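Local coordinates for scytovirin (Scytonema varium, PDB 2QSK), which is an antiviral lectin with strong activity against T-tropic HIV-1 that inhibits viral fusion and infection of cells, at residues N18-N23 with G36-T41; Q73-R78 with G88-A93. All blocks are in the same frame, centred on the assembly; numbering follows the deposited sequence. Where two conformers were deposited one is given.

Interaction 1 (N18-N23 with G36-T41); sequences NRCSNN and GFCQGT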
loop_
_atom_site.group_PDB
_atom_site.type_symbol
_atom_site.label_atom_id
_atom_site.label_comp_id
_atom_site.label_asym_id
_atom_site.label_seq_id
_atom_site.Cartn_x
_atom_site.Cartn_y
_atom_site.Cartn_z
ATOM N N ASN A 18 7.967 -10.328 4.847
ATOM C CA ASN A 18 8.030 -10.895 3.508
ATOM C C ASN A 18 7.662 -12.370 3.458
ATOM O O ASN A 18 7.843 -12.998 2.408
ATOM C CB ASN A 18 9.411 -10.677 2.852
ATOM C CG ASN A 18 9.929 -9.289 3.040
ATOM O OD1 ASN A 18 10.919 -9.074 3.748
ATOM N ND2 ASN A 18 9.235 -8.311 2.451
ATOM N N ARG A 19 7.103 -12.932 4.534
ATOM C CA ARG A 19 6.653 -14.315 4.515
ATOM C C ARG A 19 5.193 -14.382 4.108
ATOM O O ARG A 19 4.417 -13.463 4.359
ATOM C CB ARG A 19 6.844 -14.976 5.890
ATOM C CG ARG A 19 8.273 -14.917 6.405
ATOM C CD ARG A 19 9.309 -15.369 5.416
ATOM N NE ARG A 19 9.153 -16.757 4.981
ATOM C CZ ARG A 19 9.783 -17.797 5.513
ATOM N NH1 ARG A 19 10.505 -17.665 6.623
ATOM N NH2 ARG A 19 9.643 -19.001 4.964
ATOM N N CYS A 20 4.792 -15.505 3.522
ATOM C CA CYS A 20 3.436 -15.610 3.001
ATOM C C CYS A 20 2.983 -17.046 2.870
ATOM O O CYS A 20 3.795 -17.955 2.706
ATOM C CB CYS A 20 3.356 -14.922 1.630
ATOM S SG CYS A 20 4.508 -15.644 0.412
ATOM N N SER A 21 1.658 -17.195 2.895
ATOM C CA SER A 21 1.014 -18.396 2.371
ATOM C C SER A 21 0.122 -18.125 1.166
ATOM O O SER A 21 -0.285 -19.079 0.507
ATOM C CB SER A 21 0.237 -19.141 3.448
ATOM O OG SER A 21 -0.742 -18.302 4.022
ATOM N N ASN A 22 -0.188 -16.861 0.866
ATOM C CA ASN A 22 -1.020 -16.556 -0.288
ATOM C C ASN A 22 -0.588 -15.239 -0.929
ATOM O O ASN A 22 0.094 -14.410 -0.306
ATOM C CB ASN A 22 -2.504 -16.558 0.101
ATOM C CG ASN A 22 -2.833 -15.544 1.147
ATOM O OD1 ASN A 22 -3.245 -15.882 2.263
ATOM N ND2 ASN A 22 -2.672 -14.299 0.809
ATOM N N ASN A 23 -0.965 -15.066 -2.193
ATOM C CA ASN A 23 -0.554 -13.900 -2.952
ATOM C C ASN A 23 -1.027 -12.567 -2.377
ATOM O O ASN A 23 -0.395 -11.542 -2.606
ATOM C CB ASN A 23 -1.035 -14.017 -4.404
ATOM C CG ASN A 23 -0.411 -15.192 -5.151
ATOM O OD1 ASN A 23 0.655 -15.691 -4.786
ATOM N ND2 ASN A 23 -1.059 -15.611 -6.234
ATOM N N GLY A 36 7.450 -19.937 0.710
ATOM C CA GLY A 36 6.736 -19.080 1.631
ATOM C C GLY A 36 7.324 -17.704 1.785
ATOM O O GLY A 36 7.197 -17.090 2.860
ATOM N N PHE A 37 7.942 -17.190 0.724
ATOM C CA PHE A 37 8.414 -15.813 0.656
ATOM C C PHE A 37 7.726 -15.107 -0.501
ATOM O O PHE A 37 7.515 -15.695 -1.582
ATOM C CB PHE A 37 9.914 -15.755 0.390
ATOM C CG PHE A 37 10.766 -16.099 1.589
ATOM C CD1 PHE A 37 11.203 -15.093 2.449
ATOM C CD2 PHE A 37 11.158 -17.398 1.845
ATOM C CE1 PHE A 37 12.001 -15.385 3.541
ATOM C CE2 PHE A 37 11.973 -17.694 2.953
ATOM C CZ PHE A 37 12.385 -16.680 3.783
ATOM N N CYS A 38 7.454 -13.825 -0.334
ATOM C CA CYS A 38 6.987 -13.046 -1.470
ATOM C C CYS A 38 8.101 -12.881 -2.491
ATOM O O CYS A 38 9.288 -12.773 -2.137
ATOM C CB CYS A 38 6.513 -11.687 -1.007
ATOM S SG CYS A 38 5.049 -11.722 0.026
ATOM N N GLN A 39 7.729 -12.863 -3.771
ATOM C CA GLN A 39 8.729 -12.778 -4.832
ATOM C C GLN A 39 8.167 -11.937 -5.983
ATOM O O GLN A 39 6.962 -11.831 -6.200
ATOM C CB GLN A 39 9.202 -14.134 -5.325
ATOM C CG GLN A 39 8.150 -14.954 -6.070
ATOM C CD GLN A 39 8.599 -16.382 -6.443
ATOM O OE1 GLN A 39 7.790 -17.299 -6.480
ATOM N NE2 GLN A 39 9.870 -16.554 -6.714
ATOM N N GLY A 40 9.100 -11.353 -6.724
ATOM C CA GLY A 40 8.784 -10.493 -7.861
ATOM C C GLY A 40 8.985 -9.034 -7.529
ATOM O O GLY A 40 9.537 -8.667 -6.494
ATOM N N THR A 41 8.491 -8.185 -8.425
ATOM C CA THR A 41 8.586 -6.734 -8.291
ATOM C C THR A 41 7.189 -6.190 -8.017
ATOM O O THR A 41 6.249 -6.462 -8.754
ATOM C CB THR A 41 9.176 -6.092 -9.561
ATOM O OG1 THR A 41 10.498 -6.598 -9.740
ATOM C CG2 THR A 41 9.203 -4.571 -9.449
HETATM O O HOH W 1 10.295 -12.097 0.325
#

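Interaction 2 (Q73-R78 with G88-A93); sequences QCDGAR and GTAGHA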
loop_
_atom_site.group_PDB
_atom_site.type_symbol
_atom_site.label_atom_id
_atom_site.label_comp_id
_atom_site.label_asym_id
_atom_site.label_seq_id
_atom_site.Cartn_x
_atom_site.Cartn_y
_atom_site.Cartn_z
ATOM N N GLN A 73 0.598 12.363 2.225
ATOM C CA GLN A 73 0.241 11.654 3.458
ATOM C C GLN A 73 -1.096 10.900 3.316
ATOM O O GLN A 73 -1.636 10.408 4.305
ATOM C CB GLN A 73 0.157 12.644 4.629
ATOM C CG GLN A 73 1.466 13.311 4.941
ATOM C CD GLN A 73 1.279 14.461 5.886
ATOM O OE1 GLN A 73 0.362 15.275 5.716
ATOM N NE2 GLN A 73 2.163 14.570 6.869
ATOM N N CYS A 74 -1.589 10.790 2.083
ATOM C CA CYS A 74 -2.855 10.109 1.825
ATOM C C CYS A 74 -2.630 8.957 0.852
ATOM O O CYS A 74 -1.806 9.051 -0.084
ATOM C CB CYS A 74 -3.889 11.089 1.282
ATOM S SG CYS A 74 -4.217 12.450 2.431
ATOM N N ASP A 75 -3.325 7.869 1.103
ATOM C CA ASP A 75 -3.142 6.639 0.335
ATOM C C ASP A 75 -3.667 6.778 -1.093
ATOM O O ASP A 75 -4.724 7.385 -1.333
ATOM C CB ASP A 75 -3.879 5.516 1.062
ATOM C CG ASP A 75 -3.522 4.130 0.591
ATOM O OD1 ASP A 75 -2.465 3.926 -0.042
ATOM O OD2 ASP A 75 -4.346 3.217 0.888
ATOM N N GLY A 76 -2.954 6.169 -2.044
ATOM C CA GLY A 76 -3.434 6.082 -3.412
ATOM C C GLY A 76 -3.708 7.438 -4.027
ATOM O O GLY A 76 -2.887 8.349 -3.964
ATOM N N ALA A 77 -4.902 7.546 -4.618
ATOM C CA ALA A 77 -5.368 8.767 -5.257
ATOM C C ALA A 77 -5.975 9.753 -4.252
ATOM O O ALA A 77 -6.362 10.864 -4.663
ATOM C CB ALA A 77 -6.371 8.442 -6.359
ATOM N N ARG A 78 -6.037 9.429 -2.956
ATOM C CA ARG A 78 -6.651 10.357 -1.995
ATOM C C ARG A 78 -5.846 11.637 -1.901
ATOM O O ARG A 78 -4.625 11.682 -2.128
ATOM C CB ARG A 78 -6.795 9.660 -0.636
ATOM C CG ARG A 78 -7.883 8.622 -0.669
ATOM C CD ARG A 78 -7.854 7.621 0.457
ATOM N NE ARG A 78 -7.857 8.131 1.827
ATOM C CZ ARG A 78 -8.946 8.297 2.575
ATOM N NH1 ARG A 78 -10.165 8.318 2.066
ATOM N NH2 ARG A 78 -8.795 8.487 3.872
ATOM N N GLY A 88 -11.452 10.939 -0.519
ATOM C CA GLY A 88 -11.664 10.276 -1.805
ATOM C C GLY A 88 -11.354 8.794 -1.719
ATOM O O GLY A 88 -11.176 8.236 -0.635
ATOM N N THR A 89 -11.347 8.136 -2.867
ATOM C CA THR A 89 -11.006 6.726 -2.926
ATOM C C THR A 89 -9.527 6.583 -3.222
ATOM O O THR A 89 -8.956 7.327 -4.022
ATOM C CB THR A 89 -11.838 5.946 -3.941
ATOM O OG1 THR A 89 -11.444 4.554 -3.874
ATOM C CG2 THR A 89 -11.633 6.416 -5.352
ATOM N N ALA A 90 -8.883 5.609 -2.583
ATOM C CA ALA A 90 -7.461 5.363 -2.859
ATOM C C ALA A 90 -7.281 4.765 -4.259
ATOM O O ALA A 90 -6.239 4.969 -4.895
ATOM C CB ALA A 90 -6.848 4.466 -1.809
ATOM N N GLY A 91 -8.266 3.998 -4.717
ATOM C CA GLY A 91 -8.193 3.407 -6.049
ATOM C C GLY A 91 -7.409 2.106 -6.122
ATOM O O GLY A 91 -7.078 1.665 -7.219
ATOM N N HIS A 92 -7.111 1.476 -4.986
ATOM C CA HIS A 92 -6.341 0.240 -4.980
ATOM C C HIS A 92 -7.203 -0.954 -5.345
ATOM O O HIS A 92 -8.407 -0.985 -5.109
ATOM C CB HIS A 92 -5.724 -0.014 -3.615
ATOM C CG HIS A 92 -4.734 1.029 -3.202
ATOM N ND1 HIS A 92 -3.834 1.593 -4.084
ATOM C CD2 HIS A 92 -4.482 1.593 -2.001
ATOM C CE1 HIS A 92 -3.079 2.463 -3.443
ATOM N NE2 HIS A 92 -3.448 2.477 -2.178
ATOM N N ALA A 93 -6.576 -1.959 -5.927
ATOM C CA ALA A 93 -7.215 -3.237 -6.158
ATOM C C ALA A 93 -7.541 -3.910 -4.816
ATOM O O ALA A 93 -6.789 -3.798 -3.851
ATOM C CB ALA A 93 -6.284 -4.126 -6.967
#

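Interaction 1 (N18-N23 with G36-T41)
The guanidinium of Arg-19 lies flat on the Phe-37 ring, the side chain curling back from a backbone that pairs with residues 36-38. Arg-19 CB starts 3.7 Å from Gly-36 O, and the chain then bends at both chi2 and chi3. Arg-19 CD sits over the ring face, 3.3 Å from Phe-37 CE1, in a CH-pi contact. The second bend (chi3 -61°) sets Arg-19 NE above the ring centre, where its N-H also reaches Gly-36 O at 2.9 Å in a nearly straight bond (173°) within the guanidinium plane. Beyond it, Arg-19 CZ stacks 3.3 Å from Phe-37 CZ, the two planes being only 3° from parallel, so that the cation-pi contact is made face to face. NH1 projects past the rim beyond Phe-37 CZ, while Arg-19 NH2 lies 3.3 Å from Phe-37 CE2 and is hydrogen-bonded to Ser-35 O; together with the NE bond this fixes the rotation of the group. Beneath the stack, Arg-19 and Phe-37 form a single antiparallel bridge as a non-hydrogen-bonded pair, which brings their side chains out next to each other. The flanking bonds run from Cys-20 N to Gly-36 O (3.0 Å) and from Cys-38 N to Asn-18 O (2.9 Å). Gly-36 O is thus gripped by two donors, Arg-19 NE and Cys-20 N, which come from opposite faces of the carbonyl plane. A water donates to Cys-38 O at 2.7 Å and, weakly, to Asn-18 O. Disulfides tie both sides of the bridge to other parts of the chain, Cys-20 to Cys-32 and Cys-38 to Cys-26.

Interaction 2 (Q73-R78 with G88-A93)
His-92 points its NE2 at the carboxylate of Asp-75, donating to OD1 at 2.8 Å in a bond that is almost straight (172°). Asp-75 OD1 lies in the imidazole plane, yet the donor stands above the carboxylate plane, the two flat groups being turned 52° apart. Alongside, Ala-77 N donates to Ala-90 O at 2.9 Å, and Gly-76 CA comes within 3.6 Å of His-92 CE1. Arg-78 runs beside the backbone of 88-90: its CG is 3.3 Å from Gly-88 O, the chain bends at chi3 (55°), which sets NE, and farther out Arg-78 NH1 donates to Gly-88 O at 2.9 Å, the oxygen lying in the guanidinium plane.

A second shell holds these groups. Trp-56 N also bonds to Asp-75 OD1, and Pro-52 O to His-92 ND1, consistent with an imidazole protonated on both nitrogens. Glu-58 forms a salt bridge with Arg-78 NE, and Lys-50 NZ bonds to the carbonyl oxygens of Cys-74, Gly-76 and Arg-78. Joined through its first residue to the His-carboxylate hydrogen bond, 75-78 is a type II' beta turn, closed by Arg-78 N to Asp-75 O, with Gly-76 at its second position in the positive-phi conformation glycine commonly adopts there.

Overall arrangement
Both contacts lie at the surface of a small, disulfide-rich chain with very little helix or strand, on opposite sides of its centre. They do not touch: their centres are 23 Å apart and their nearest atoms about 10 Å. Interaction 1 is the more peripheral and joins a loop to the segment carrying strand 38-39; interaction 2 lies nearer the middle of the chain and joins the loop before strand 79-80 to the one after strand 86-87. Each uses an arginine and a backbone carbonyl, but the first adds a cation-pi stack to a beta bridge, whereas the second is mainly polar, joining a turn to a histidine with further partners in residues 50-58.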